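Local coordinates for (2Z,6E)-hedycaryol synthase (PDB 4MC3), which catalyses the magnesium-dependent cyclisation of (2E,6E)-farnesyl diphosphate to (2Z,6E)-hedycaryol, using water and releasing diphosphate, at residues A[27-32]-A[42-47]; A[35-40]-A[78-83]; A[105-110]-A[118-123]. One frame throughout, in Å; residues are numbered along the deposited sequence.

Interaction 1 (A[27-32]-A[42-47])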
ATOM      1  N   ALA A  27     -14.118  15.104  -5.500  1.00 28.98           N
ATOM      2  CA  ALA A  27     -14.558  14.027  -6.385  1.00 29.81           C
ATOM      3  C   ALA A  27     -14.676  12.713  -5.576  1.00 28.85           C
ATOM      4  O   ALA A  27     -15.569  11.922  -5.796  1.00 27.41           O
ATOM      5  CB  ALA A  27     -13.623  13.852  -7.542  1.00 28.54           C
ATOM      6  N   MET A  28     -13.737  12.474  -4.667  1.00 23.91           N
ATOM      7  CA  MET A  28     -13.804  11.285  -3.808  1.00 23.54           C
ATOM      8  C   MET A  28     -15.095  11.232  -3.010  1.00 26.00           C
ATOM      9  O   MET A  28     -15.815  10.229  -3.005  1.00 26.92           O
ATOM     10  CB  MET A  28     -12.632  11.269  -2.863  1.00 23.93           C
ATOM     11  CG  MET A  28     -12.569  10.062  -1.949  1.00 24.11           C
ATOM     12  SD  MET A  28     -11.418  10.175  -0.560  1.00 24.13           S
ATOM     13  CE  MET A  28     -12.227  11.465   0.446  1.00 28.66           C
ATOM     14  N   TRP A  29     -15.398  12.331  -2.335  1.00 27.22           N
ATOM     15  CA  TRP A  29     -16.600  12.419  -1.510  1.00 31.79           C
ATOM     16  C   TRP A  29     -17.879  12.278  -2.303  1.00 31.00           C
ATOM     17  O   TRP A  29     -18.849  11.681  -1.847  1.00 35.60           O
ATOM     18  CB  TRP A  29     -16.599  13.733  -0.724  1.00 31.01           C
ATOM     19  CG  TRP A  29     -15.952  13.563   0.511  1.00 33.19           C
ATOM     20  CD1 TRP A  29     -14.730  14.019   0.863  1.00 33.10           C
ATOM     21  CD2 TRP A  29     -16.408  12.749   1.579  1.00 33.45           C
ATOM     22  NE1 TRP A  29     -14.411  13.575   2.100  1.00 35.62           N
ATOM     23  CE2 TRP A  29     -15.433  12.793   2.571  1.00 36.53           C
ATOM     24  CE3 TRP A  29     -17.594  11.997   1.805  1.00 36.10           C
ATOM     25  CZ2 TRP A  29     -15.588  12.151   3.801  1.00 38.82           C
ATOM     26  CZ3 TRP A  29     -17.744  11.355   3.007  1.00 36.76           C
ATOM     27  CH2 TRP A  29     -16.744  11.432   3.996  1.00 41.51           C
ATOM     28  N   GLU A  30     -17.910  12.863  -3.473  1.00 28.25           N
ATOM     29  CA  GLU A  30     -19.005  12.655  -4.397  1.00 35.89           C
ATOM     30  C   GLU A  30     -19.219  11.174  -4.745  1.00 34.40           C
ATOM     31  O   GLU A  30     -20.350  10.664  -4.783  1.00 32.31           O
ATOM     32  CB  GLU A  30     -18.671  13.480  -5.593  1.00 41.05           C
ATOM     33  CG  GLU A  30     -19.479  13.249  -6.803  1.00 46.34           C
ATOM     34  CD  GLU A  30     -20.005  14.544  -7.337  1.00 45.05           C
ATOM     35  OE1 GLU A  30     -19.344  15.638  -7.321  1.00 48.31           O
ATOM     36  OE2 GLU A  30     -21.132  14.412  -7.746  1.00 27.73           O
ATOM     37  N   TRP A  31     -18.118  10.464  -4.958  1.00 28.92           N
ATOM     38  CA  TRP A  31     -18.209   9.029  -5.287  1.00 28.67           C
ATOM     39  C   TRP A  31     -18.689   8.243  -4.052  1.00 28.32           C
ATOM     40  O   TRP A  31     -19.513   7.292  -4.144  1.00 28.39           O
ATOM     41  CB  TRP A  31     -16.859   8.547  -5.809  1.00 26.58           C
ATOM     42  CG  TRP A  31     -16.823   7.109  -6.189  1.00 23.36           C
ATOM     43  CD1 TRP A  31     -17.193   6.577  -7.383  1.00 24.71           C
ATOM     44  CD2 TRP A  31     -16.338   6.036  -5.403  1.00 21.98           C
ATOM     45  NE1 TRP A  31     -17.016   5.224  -7.383  1.00 23.46           N
ATOM     46  CE2 TRP A  31     -16.474   4.866  -6.175  1.00 21.65           C
ATOM     47  CE3 TRP A  31     -15.782   5.934  -4.122  1.00 23.45           C
ATOM     48  CZ2 TRP A  31     -16.092   3.627  -5.693  1.00 23.70           C
ATOM     49  CZ3 TRP A  31     -15.397   4.718  -3.670  1.00 25.67           C
ATOM     50  CH2 TRP A  31     -15.558   3.590  -4.430  1.00 24.71           C
ATOM     51  N   ILE A  32     -18.159   8.602  -2.901  1.00 26.03           N
ATOM     52  CA  ILE A  32     -18.563   8.004  -1.638  1.00 28.86           C
ATOM     53  C   ILE A  32     -20.068   8.170  -1.437  1.00 31.03           C
ATOM     54  O   ILE A  32     -20.780   7.212  -1.095  1.00 31.94           O
ATOM     55  CB  ILE A  32     -17.824   8.616  -0.451  1.00 27.27           C
ATOM     56  CG1 ILE A  32     -16.348   8.153  -0.432  1.00 27.24           C
ATOM     57  CG2 ILE A  32     -18.510   8.290   0.872  1.00 33.73           C
ATOM     58  CD1 ILE A  32     -15.461   9.034   0.438  1.00 28.64           C
ATOM     59  N   ARG A  42     -22.210   8.586  11.392  1.00 60.22           N
ATOM     60  CA  ARG A  42     -21.114   7.924  12.113  1.00 66.93           C
ATOM     61  C   ARG A  42     -20.028   7.536  11.117  1.00 45.94           C
ATOM     62  O   ARG A  42     -18.833   7.858  11.279  1.00 48.23           O
ATOM     63  CB  ARG A  42     -21.596   6.656  12.835  1.00 77.08           C
ATOM     64  CG  ARG A  42     -22.680   6.876  13.878  1.00 97.44           C
ATOM     65  CD  ARG A  42     -23.102   5.555  14.503  1.00112.03           C
ATOM     66  NE  ARG A  42     -24.403   5.646  15.165  1.00112.05           N
ATOM     67  CZ  ARG A  42     -25.582   5.657  14.540  1.00115.65           C
ATOM     68  NH1 ARG A  42     -25.656   5.590  13.212  1.00112.31           N
ATOM     69  NH2 ARG A  42     -26.701   5.744  15.250  1.00122.56           N
ATOM     70  N   ALA A  43     -20.470   6.834  10.089  1.00 47.63           N
ATOM     71  CA  ALA A  43     -19.596   6.363   9.029  1.00 43.04           C
ATOM     72  C   ALA A  43     -18.929   7.496   8.239  1.00 46.87           C
ATOM     73  O   ALA A  43     -17.759   7.413   7.871  1.00 47.34           O
ATOM     74  CB  ALA A  43     -20.370   5.459   8.094  1.00 44.94           C
ATOM     75  N   ARG A  44     -19.709   8.524   7.938  1.00 45.93           N
ATOM     76  CA  ARG A  44     -19.205   9.737   7.307  1.00 39.73           C
ATOM     77  C   ARG A  44     -18.135  10.384   8.201  1.00 40.28           C
ATOM     78  O   ARG A  44     -17.106  10.810   7.727  1.00 41.02           O
ATOM     79  CB  ARG A  44     -20.393  10.682   7.069  1.00 45.95           C
ATOM     80  CG  ARG A  44     -20.207  11.814   6.094  1.00 51.90           C
ATOM     81  CD  ARG A  44     -21.543  12.482   5.780  1.00 47.82           C
ATOM     82  NE  ARG A  44     -22.481  11.526   5.181  1.00 43.35           N
ATOM     83  CZ  ARG A  44     -23.704  11.200   5.651  1.00 53.80           C
ATOM     84  NH1 ARG A  44     -24.233  11.753   6.750  1.00 50.36           N
ATOM     85  NH2 ARG A  44     -24.434  10.296   5.004  1.00 41.20           N
ATOM     86  N   ASP A  45     -18.368  10.459   9.509  1.00 43.53           N
ATOM     87  CA  ASP A  45     -17.362  11.038  10.417  1.00 43.40           C
ATOM     88  C   ASP A  45     -16.065  10.200  10.498  1.00 49.62           C
ATOM     89  O   ASP A  45     -14.950  10.757  10.543  1.00 48.82           O
ATOM     90  CB  ASP A  45     -17.931  11.248  11.830  1.00 50.40           C
ATOM     91  CG  ASP A  45     -17.037  12.137  12.671  1.00 69.54           C
ATOM     92  OD1 ASP A  45     -16.817  13.308  12.275  1.00 74.81           O
ATOM     93  OD2 ASP A  45     -16.538  11.669  13.718  1.00 82.72           O
ATOM     94  N   ARG A  46     -16.209   8.873  10.551  1.00 48.64           N
ATOM     95  CA  ARG A  46     -15.030   7.980  10.533  1.00 43.36           C
ATOM     96  C   ARG A  46     -14.250   8.224   9.229  1.00 45.53           C
ATOM     97  O   ARG A  46     -13.040   8.408   9.266  1.00 48.19           O
ATOM     98  CB  ARG A  46     -15.407   6.484  10.672  1.00 45.12           C
ATOM     99  CG  ARG A  46     -16.037   6.116  12.026  1.00 51.53           C
ATOM    100  CD  ARG A  46     -16.136   4.610  12.275  1.00 61.27           C
ATOM    101  NE  ARG A  46     -17.145   3.959  11.429  1.00 61.40           N
ATOM    102  CZ  ARG A  46     -18.424   3.736  11.748  1.00 70.19           C
ATOM    103  NH1 ARG A  46     -18.928   4.105  12.929  1.00 81.75           N
ATOM    104  NH2 ARG A  46     -19.217   3.133  10.862  1.00 59.48           N
ATOM    105  N   MET A  47     -14.961   8.260   8.104  1.00 43.00           N
ATOM    106  CA  MET A  47     -14.337   8.535   6.797  1.00 37.39           C
ATOM    107  C   MET A  47     -13.636   9.884   6.800  1.00 45.86           C
ATOM    108  O   MET A  47     -12.484   9.975   6.416  1.00 47.04           O
ATOM    109  CB  MET A  47     -15.338   8.428   5.641  1.00 41.16           C
ATOM    110  CG  MET A  47     -14.684   8.562   4.252  1.00 38.33           C
ATOM    111  SD  MET A  47     -13.584   7.209   3.759  1.00 43.30           S
ATOM    112  CE  MET A  47     -14.792   5.976   3.154  1.00 33.48           C
TER
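Trp29 and Met47 meet where two helical segments run nearly antiparallel, their N-to-C directions 154° apart. The axes stay 12.7 Å from each other, and the CA atoms of Ile32 and Arg44 are still 9.1 Å apart, so long side chains have to bridge the gap. Trp29 and Met47 do most of this, lying past one another in opposite senses: the far corner of the indole, CH2, comes to 3.5 Å from CG of Met47. With CG of Met47 anti to the backbone N (chi1 -174°), its CB and CG both lie along the benzo part of the ring, and bends at chi2 and chi3 turn the terminal methyl toward Ile32, CE of Met47 4.1 Å from CD1 of Ile32. In the all-helical fold of a class I terpene cyclase these are neighbouring helices, 21-35 and 41-50, joined by a short loop; Phe79 of helix 65-84 also packs on Met47. Ile32 reaches toward Met47 tip to tip, with CD1 3.9 Å from CG, and the same methyl sits over one face of the Trp29 ring, toward its rim. A flexible thioether chain suits this place because it can bend to fit both a flat ring and a branched chain. At the edge of the indole, CH2 is 3.8 Å from the backbone O of Arg44. The aliphatic CG of Arg44 lies 4.0 Å from CZ3 of Trp29, while its charged end turns to Glu41 in a salt bridge.

Interaction 2 (A[35-40]-A[78-83])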
ATOM      1  N   ASN A  35     -22.189   6.074  -3.805  1.00 37.83           N
ATOM      2  CA  ASN A  35     -22.099   4.633  -3.435  1.00 35.17           C
ATOM      3  C   ASN A  35     -22.566   4.123  -2.084  1.00 37.29           C
ATOM      4  O   ASN A  35     -22.509   2.900  -1.818  1.00 43.79           O
ATOM      5  CB  ASN A  35     -20.622   4.249  -3.542  1.00 33.65           C
ATOM      6  CG  ASN A  35     -20.220   4.132  -4.968  1.00 30.69           C
ATOM      7  OD1 ASN A  35     -19.819   5.097  -5.630  1.00 39.12           O
ATOM      8  ND2 ASN A  35     -20.349   2.958  -5.467  1.00 29.92           N
ATOM      9  N   GLY A  36     -22.981   5.011  -1.201  1.00 39.94           N
ATOM     10  CA  GLY A  36     -23.464   4.585   0.103  1.00 42.17           C
ATOM     11  C   GLY A  36     -22.354   4.054   0.977  1.00 44.75           C
ATOM     12  O   GLY A  36     -22.615   3.342   1.944  1.00 44.45           O
ATOM     13  N   LEU A  37     -21.115   4.442   0.667  1.00 39.99           N
ATOM     14  CA  LEU A  37     -19.987   3.990   1.475  1.00 36.57           C
ATOM     15  C   LEU A  37     -19.844   4.706   2.816  1.00 40.39           C
ATOM     16  O   LEU A  37     -19.014   4.343   3.654  1.00 39.04           O
ATOM     17  CB  LEU A  37     -18.669   4.109   0.689  1.00 33.30           C
ATOM     18  CG  LEU A  37     -18.589   3.240  -0.548  1.00 35.61           C
ATOM     19  CD1 LEU A  37     -17.300   3.543  -1.266  1.00 38.49           C
ATOM     20  CD2 LEU A  37     -18.710   1.753  -0.239  1.00 41.89           C
ATOM     21  N   ALA A  38     -20.654   5.729   3.046  1.00 42.82           N
ATOM     22  CA  ALA A  38     -20.683   6.341   4.347  1.00 44.16           C
ATOM     23  C   ALA A  38     -22.134   6.735   4.610  1.00 47.91           C
ATOM     24  O   ALA A  38     -22.455   7.936   4.680  1.00 39.92           O
ATOM     25  CB  ALA A  38     -19.733   7.520   4.398  1.00 43.19           C
ATOM     26  N   PRO A  39     -23.016   5.714   4.749  1.00 47.93           N
ATOM     27  CA  PRO A  39     -24.479   5.856   4.745  1.00 51.27           C
ATOM     28  C   PRO A  39     -25.075   6.426   6.028  1.00 50.28           C
ATOM     29  O   PRO A  39     -26.269   6.713   6.085  1.00 57.33           O
ATOM     30  CB  PRO A  39     -24.952   4.416   4.568  1.00 57.57           C
ATOM     31  CG  PRO A  39     -23.949   3.638   5.347  1.00 52.28           C
ATOM     32  CD  PRO A  39     -22.626   4.341   5.128  1.00 49.68           C
ATOM     33  N   THR A  40     -24.254   6.575   7.049  1.00 44.39           N
ATOM     34  CA  THR A  40     -24.659   7.125   8.327  1.00 58.62           C
ATOM     35  C   THR A  40     -23.695   8.256   8.608  1.00 50.19           C
ATOM     36  O   THR A  40     -22.602   8.284   8.041  1.00 43.58           O
ATOM     37  CB  THR A  40     -24.573   6.066   9.458  1.00 65.88           C
ATOM     38  OG1 THR A  40     -23.215   5.652   9.645  1.00 64.47           O
ATOM     39  CG2 THR A  40     -25.414   4.847   9.119  1.00 64.23           C
ATOM     40  N   THR A  78     -11.244   0.962   0.432  1.00 19.09           N
ATOM     41  CA  THR A  78     -10.513   0.080   1.352  1.00 19.66           C
ATOM     42  C   THR A  78     -10.702   0.464   2.816  1.00 23.45           C
ATOM     43  O   THR A  78     -10.791  -0.426   3.673  1.00 22.87           O
ATOM     44  CB  THR A  78      -9.032  -0.113   0.941  1.00 24.00           C
ATOM     45  OG1 THR A  78      -8.353   1.107   1.021  1.00 30.84           O
ATOM     46  CG2 THR A  78      -8.935  -0.614  -0.436  1.00 20.45           C
ATOM     47  N   PHE A  79     -10.855   1.774   3.092  1.00 23.26           N
ATOM     48  CA  PHE A  79     -11.214   2.197   4.435  1.00 25.13           C
ATOM     49  C   PHE A  79     -12.530   1.612   4.858  1.00 29.11           C
ATOM     50  O   PHE A  79     -12.655   1.098   5.996  1.00 29.25           O
ATOM     51  CB  PHE A  79     -11.285   3.727   4.611  1.00 28.34           C
ATOM     52  CG  PHE A  79     -11.939   4.102   5.927  1.00 37.62           C
ATOM     53  CD1 PHE A  79     -13.263   4.516   5.983  1.00 47.87           C
ATOM     54  CD2 PHE A  79     -11.273   3.836   7.132  1.00 54.92           C
ATOM     55  CE1 PHE A  79     -13.871   4.777   7.192  1.00 49.23           C
ATOM     56  CE2 PHE A  79     -11.889   4.090   8.345  1.00 57.41           C
ATOM     57  CZ  PHE A  79     -13.192   4.565   8.368  1.00 52.62           C
ATOM     58  N   ARG A  80     -13.513   1.653   3.970  1.00 26.78           N
ATOM     59  CA  ARG A  80     -14.843   1.126   4.289  1.00 29.75           C
ATOM     60  C   ARG A  80     -14.806  -0.393   4.469  1.00 31.14           C
ATOM     61  O   ARG A  80     -15.399  -0.903   5.412  1.00 29.35           O
ATOM     62  CB  ARG A  80     -15.854   1.528   3.245  1.00 33.37           C
ATOM     63  CG  ARG A  80     -17.283   1.052   3.516  1.00 36.86           C
ATOM     64  CD  ARG A  80     -17.827   1.523   4.863  1.00 39.97           C
ATOM     65  NE  ARG A  80     -19.259   1.258   4.911  1.00 39.68           N
ATOM     66  CZ  ARG A  80     -20.044   1.406   5.978  1.00 37.11           C
ATOM     67  NH1 ARG A  80     -19.560   1.839   7.141  1.00 40.37           N
ATOM     68  NH2 ARG A  80     -21.322   1.116   5.869  1.00 45.33           N
ATOM     69  N   ILE A  81     -14.046  -1.107   3.621  1.00 25.96           N
ATOM     70  CA  ILE A  81     -13.895  -2.564   3.778  1.00 26.11           C
ATOM     71  C   ILE A  81     -13.292  -2.845   5.152  1.00 28.03           C
ATOM     72  O   ILE A  81     -13.782  -3.711   5.880  1.00 28.42           O
ATOM     73  CB  ILE A  81     -12.985  -3.130   2.666  1.00 24.81           C
ATOM     74  CG1 ILE A  81     -13.727  -3.135   1.335  1.00 26.16           C
ATOM     75  CG2 ILE A  81     -12.507  -4.539   3.043  1.00 26.99           C
ATOM     76  CD1 ILE A  81     -12.856  -3.386   0.134  1.00 25.15           C
ATOM     77  N   ASP A  82     -12.272  -2.094   5.529  1.00 25.34           N
ATOM     78  CA  ASP A  82     -11.563  -2.304   6.793  1.00 28.94           C
ATOM     79  C   ASP A  82     -12.447  -2.016   7.976  1.00 29.40           C
ATOM     80  O   ASP A  82     -12.411  -2.747   8.961  1.00 32.91           O
ATOM     81  CB  ASP A  82     -10.309  -1.440   6.858  1.00 29.71           C
ATOM     82  CG  ASP A  82      -9.464  -1.736   8.078  1.00 37.35           C
ATOM     83  OD1 ASP A  82      -8.717  -2.760   8.074  1.00 35.18           O
ATOM     84  OD2 ASP A  82      -9.551  -0.951   9.045  1.00 38.36           O
ATOM     85  N   ASP A  83     -13.246  -0.956   7.875  1.00 31.90           N
ATOM     86  CA  ASP A  83     -14.184  -0.568   8.911  1.00 36.32           C
ATOM     87  C   ASP A  83     -15.234  -1.657   9.189  1.00 35.79           C
ATOM     88  O   ASP A  83     -15.588  -1.905  10.337  1.00 41.43           O
ATOM     89  CB  ASP A  83     -14.912   0.722   8.479  1.00 36.43           C
ATOM     90  CG  ASP A  83     -15.770   1.311   9.582  1.00 42.73           C
ATOM     91  OD1 ASP A  83     -15.202   1.690  10.622  1.00 55.65           O
ATOM     92  OD2 ASP A  83     -17.010   1.381   9.413  1.00 55.80           O
TER
HETATM   93  O   HOH W   1     -20.752   0.584   2.615  1.00 46.26           O
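Arg80 NE donates a hydrogen bond of 2.8 Å to water 1, which lies at the edge of the guanidinium and in its plane. The same water gives a weak bond of 3.4 Å to the backbone O of Gly36, so a single water links the loop 35-40 to helix 65-84. No direct hydrogen bond crosses between the segments. The carbonyl O of Leu37 lies over one face of the guanidinium, 3.3 Å from NE of Arg80 but at a poor angle for bonding, and it rests equally close to CD. Pro39 comes to that face too, its CD 3.6 Å from NH2 of Arg80; a flat cation and a compact saturated ring pack well in this way. Nearer the helix, CD2 of Leu37 touches the aliphatic CG of Arg80 at 4.1 Å, and this leucine also packs on Trp31 and Thr119. The stem of the arginine thus packs on Leu37, while its guanidinium takes the water at its edge and has Leu37 O and Pro39 over one face. Its chain leaves the helix with CG anti to the backbone N (chi1 -178°) and bends at chi2 (57°), which brings NH1 within 3.4 Å of OD2 of Asp83, a salt bridge one helical turn on. Asp83 has a second cationic partner in Arg46, so two arginines probably help to fix how its carboxylate is turned. Asp82 and Asp83 open the DDXXXE motif of class I terpene cyclases, which presumably binds magnesium, and Thr78 on this helix touches the bound nerolidol.

Interaction 3 (A[105-110]-A[118-123])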
ATOM      1  N   ARG A 105     -13.081 -10.795  -3.276  1.00 26.52           N
ATOM      2  CA  ARG A 105     -12.135 -11.339  -4.223  1.00 27.37           C
ATOM      3  C   ARG A 105     -12.827 -11.777  -5.501  1.00 31.73           C
ATOM      4  O   ARG A 105     -12.312 -11.572  -6.633  1.00 36.04           O
ATOM      5  CB  ARG A 105     -11.389 -12.527  -3.613  1.00 27.35           C
ATOM      6  CG  ARG A 105     -10.293 -12.136  -2.655  1.00 25.97           C
ATOM      7  CD  ARG A 105      -9.652 -13.381  -2.063  1.00 29.27           C
ATOM      8  NE  ARG A 105      -8.880 -14.006  -3.114  1.00 30.31           N
ATOM      9  CZ  ARG A 105      -7.789 -14.717  -2.959  1.00 34.63           C
ATOM     10  NH1 ARG A 105      -7.295 -14.976  -1.756  1.00 32.26           N
ATOM     11  NH2 ARG A 105      -7.194 -15.177  -4.048  1.00 40.73           N
ATOM     12  N   GLY A 106     -13.986 -12.386  -5.321  1.00 31.59           N
ATOM     13  CA  GLY A 106     -14.822 -12.848  -6.401  1.00 39.59           C
ATOM     14  C   GLY A 106     -15.188 -11.735  -7.356  1.00 40.26           C
ATOM     15  O   GLY A 106     -15.211 -11.964  -8.592  1.00 37.08           O
ATOM     16  N   THR A 107     -15.461 -10.543  -6.804  1.00 32.68           N
ATOM     17  CA  THR A 107     -15.875  -9.401  -7.634  1.00 29.76           C
ATOM     18  C   THR A 107     -14.821  -9.048  -8.666  1.00 34.03           C
ATOM     19  O   THR A 107     -15.146  -8.520  -9.747  1.00 37.23           O
ATOM     20  CB  THR A 107     -16.349  -8.133  -6.859  1.00 33.29           C
ATOM     21  OG1 THR A 107     -15.227  -7.430  -6.302  1.00 33.61           O
ATOM     22  CG2 THR A 107     -17.349  -8.458  -5.773  1.00 38.13           C
ATOM     23  N   LEU A 108     -13.574  -9.351  -8.373  1.00 30.11           N
ATOM     24  CA  LEU A 108     -12.441  -8.998  -9.259  1.00 28.60           C
ATOM     25  C   LEU A 108     -12.363  -9.909 -10.468  1.00 37.49           C
ATOM     26  O   LEU A 108     -11.586  -9.659 -11.389  1.00 36.57           O
ATOM     27  CB  LEU A 108     -11.126  -9.012  -8.525  1.00 32.00           C
ATOM     28  CG  LEU A 108     -11.191  -8.148  -7.274  1.00 31.63           C
ATOM     29  CD1 LEU A 108      -9.881  -8.368  -6.566  1.00 32.20           C
ATOM     30  CD2 LEU A 108     -11.426  -6.692  -7.737  1.00 33.44           C
ATOM     31  N   HIS A 109     -13.196 -10.940 -10.455  1.00 40.54           N
ATOM     32  CA  HIS A 109     -13.278 -11.907 -11.526  1.00 40.33           C
ATOM     33  C   HIS A 109     -14.655 -11.970 -12.145  1.00 44.78           C
ATOM     34  O   HIS A 109     -14.938 -12.868 -12.899  1.00 57.06           O
ATOM     35  CB  HIS A 109     -12.815 -13.247 -10.955  1.00 37.57           C
ATOM     36  CG  HIS A 109     -11.413 -13.191 -10.458  1.00 34.34           C
ATOM     37  ND1 HIS A 109     -10.327 -13.161 -11.307  1.00 40.68           N
ATOM     38  CD2 HIS A 109     -10.914 -13.035  -9.206  1.00 35.92           C
ATOM     39  CE1 HIS A 109      -9.216 -13.050 -10.600  1.00 38.45           C
ATOM     40  NE2 HIS A 109      -9.545 -12.970  -9.318  1.00 33.62           N
ATOM     41  N   GLY A 110     -15.503 -10.985 -11.846  1.00 54.25           N
ATOM     42  CA  GLY A 110     -16.855 -10.925 -12.404  1.00 65.26           C
ATOM     43  C   GLY A 110     -17.831 -11.891 -11.762  1.00 68.72           C
ATOM     44  O   GLY A 110     -18.922 -12.116 -12.283  1.00 75.17           O
ATOM     45  N   PRO A 118     -23.311  -3.220  -0.406  1.00 45.39           N
ATOM     46  CA  PRO A 118     -22.943  -2.018  -1.151  1.00 46.07           C
ATOM     47  C   PRO A 118     -21.418  -1.895  -1.334  1.00 45.99           C
ATOM     48  O   PRO A 118     -20.945  -1.337  -2.285  1.00 32.23           O
ATOM     49  CB  PRO A 118     -23.497  -0.864  -0.291  1.00 53.73           C
ATOM     50  CG  PRO A 118     -23.950  -1.473   1.005  1.00 54.00           C
ATOM     51  CD  PRO A 118     -24.249  -2.911   0.699  1.00 52.09           C
ATOM     52  N   THR A 119     -20.648  -2.454  -0.419  1.00 36.15           N
ATOM     53  CA  THR A 119     -19.219  -2.405  -0.537  1.00 32.40           C
ATOM     54  C   THR A 119     -18.716  -3.346  -1.658  1.00 27.67           C
ATOM     55  O   THR A 119     -17.863  -2.965  -2.501  1.00 26.18           O
ATOM     56  CB  THR A 119     -18.600  -2.753   0.791  1.00 35.75           C
ATOM     57  OG1 THR A 119     -19.085  -1.810   1.779  1.00 39.73           O
ATOM     58  CG2 THR A 119     -17.147  -2.630   0.686  1.00 30.12           C
ATOM     59  N   ALA A 120     -19.209  -4.557  -1.716  1.00 28.09           N
ATOM     60  CA  ALA A 120     -18.812  -5.470  -2.792  1.00 26.13           C
ATOM     61  C   ALA A 120     -19.235  -4.994  -4.166  1.00 28.74           C
ATOM     62  O   ALA A 120     -18.488  -5.125  -5.147  1.00 27.41           O
ATOM     63  CB  ALA A 120     -19.313  -6.871  -2.520  1.00 34.83           C
ATOM     64  N   ARG A 121     -20.452  -4.472  -4.251  1.00 29.10           N
ATOM     65  CA  ARG A 121     -20.933  -3.927  -5.514  1.00 29.56           C
ATOM     66  C   ARG A 121     -20.062  -2.738  -5.939  1.00 26.31           C
ATOM     67  O   ARG A 121     -19.765  -2.593  -7.144  1.00 29.75           O
ATOM     68  CB  ARG A 121     -22.418  -3.606  -5.396  1.00 34.69           C
ATOM     69  CG  ARG A 121     -23.306  -4.849  -5.264  1.00 41.30           C
ATOM     70  CD  ARG A 121     -24.780  -4.557  -5.556  1.00 54.39           C
ATOM     71  NE  ARG A 121     -25.458  -5.710  -6.169  1.00 76.50           N
ATOM     72  CZ  ARG A 121     -26.637  -5.668  -6.798  1.00 92.77           C
ATOM     73  NH1 ARG A 121     -27.323  -4.526  -6.916  1.00 98.30           N
ATOM     74  NH2 ARG A 121     -27.142  -6.785  -7.317  1.00109.44           N
ATOM     75  N   ALA A 122     -19.695  -1.879  -5.000  1.00 24.94           N
ATOM     76  CA  ALA A 122     -18.799  -0.765  -5.293  1.00 23.11           C
ATOM     77  C   ALA A 122     -17.448  -1.255  -5.785  1.00 19.71           C
ATOM     78  O   ALA A 122     -16.896  -0.673  -6.745  1.00 20.30           O
ATOM     79  CB  ALA A 122     -18.620   0.146  -4.128  1.00 25.01           C
ATOM     80  N   LEU A 123     -16.919  -2.316  -5.182  1.00 20.98           N
ATOM     81  CA  LEU A 123     -15.629  -2.853  -5.632  1.00 18.95           C
ATOM     82  C   LEU A 123     -15.727  -3.358  -7.057  1.00 19.74           C
ATOM     83  O   LEU A 123     -14.838  -3.091  -7.900  1.00 19.46           O
ATOM     84  CB  LEU A 123     -15.125  -3.975  -4.696  1.00 20.54           C
ATOM     85  CG  LEU A 123     -13.854  -4.687  -5.118  1.00 19.27           C
ATOM     86  CD1 LEU A 123     -12.690  -3.728  -5.235  1.00 20.89           C
ATOM     87  CD2 LEU A 123     -13.488  -5.778  -4.107  1.00 22.92           C
TER
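Thr107 and Leu123 bring their CA atoms to 6.9 Å, where segment 105-110, with a type I turn from Thr107 to Gly110 and a Schellman motif closed by Gly110, lies beside the first turns of helix 118-131. At this spacing small and medium side chains suffice. OG1 of Thr107 lies 3.3 Å from CD2 of Leu123, and the Thr107 hydroxyl is hydrogen-bonded to the backbone O of Leu104. With chi1 at 75°, OG1 sits between the backbone N and the carbonyl carbon, while CG2 is turned to Ala120, 3.6 Å from its O and 4.1 Å from its CB. The single methyl of Ala120 suits so close an approach. Leu108 and Leu123 cross at about a right angle, CD2 of the first 4.1 Å from CD1 of the second; beyond them Leu108 packs on Phe146, and Leu123 on Trp74 and Leu77. Putting an alanine at Thr107 would probably open a gap beside Leu123 and Ala120 and leave the Leu104 carbonyl without its hydroxyl partner. With no hydrogen bond crossing between the segments, the contact depends on close fit: the hydroxyl, bonded within its own helix, can lie against the Leu123 methyl without needing a partner across the contact, while CG2 packs on Ala120.

How the interactions relate
Interaction 3 is buried, whereas interactions 1 and 2 are only partly so. Interactions 1 and 2 interlock along the chain: the loop 35-40 connects the two helices that interaction 1 pairs, and Arg46 NE bonds Asp83 OD1 at 3.1 Å in a salt bridge that joins helix 41-50 to helix 65-84. Interaction 2 in turn meets interaction 3 through Thr119, whose CG2 packs 3.5 Å from Ile81 CG1, so helix 65-84 has helix 41-50 and helix 118-131 as neighbours. The chemistry differs with place: indole, thioether and aliphatic groups in interaction 1, charge and water beside the DDXXXE motif in interaction 2, and small side chains with leucines in interaction 3.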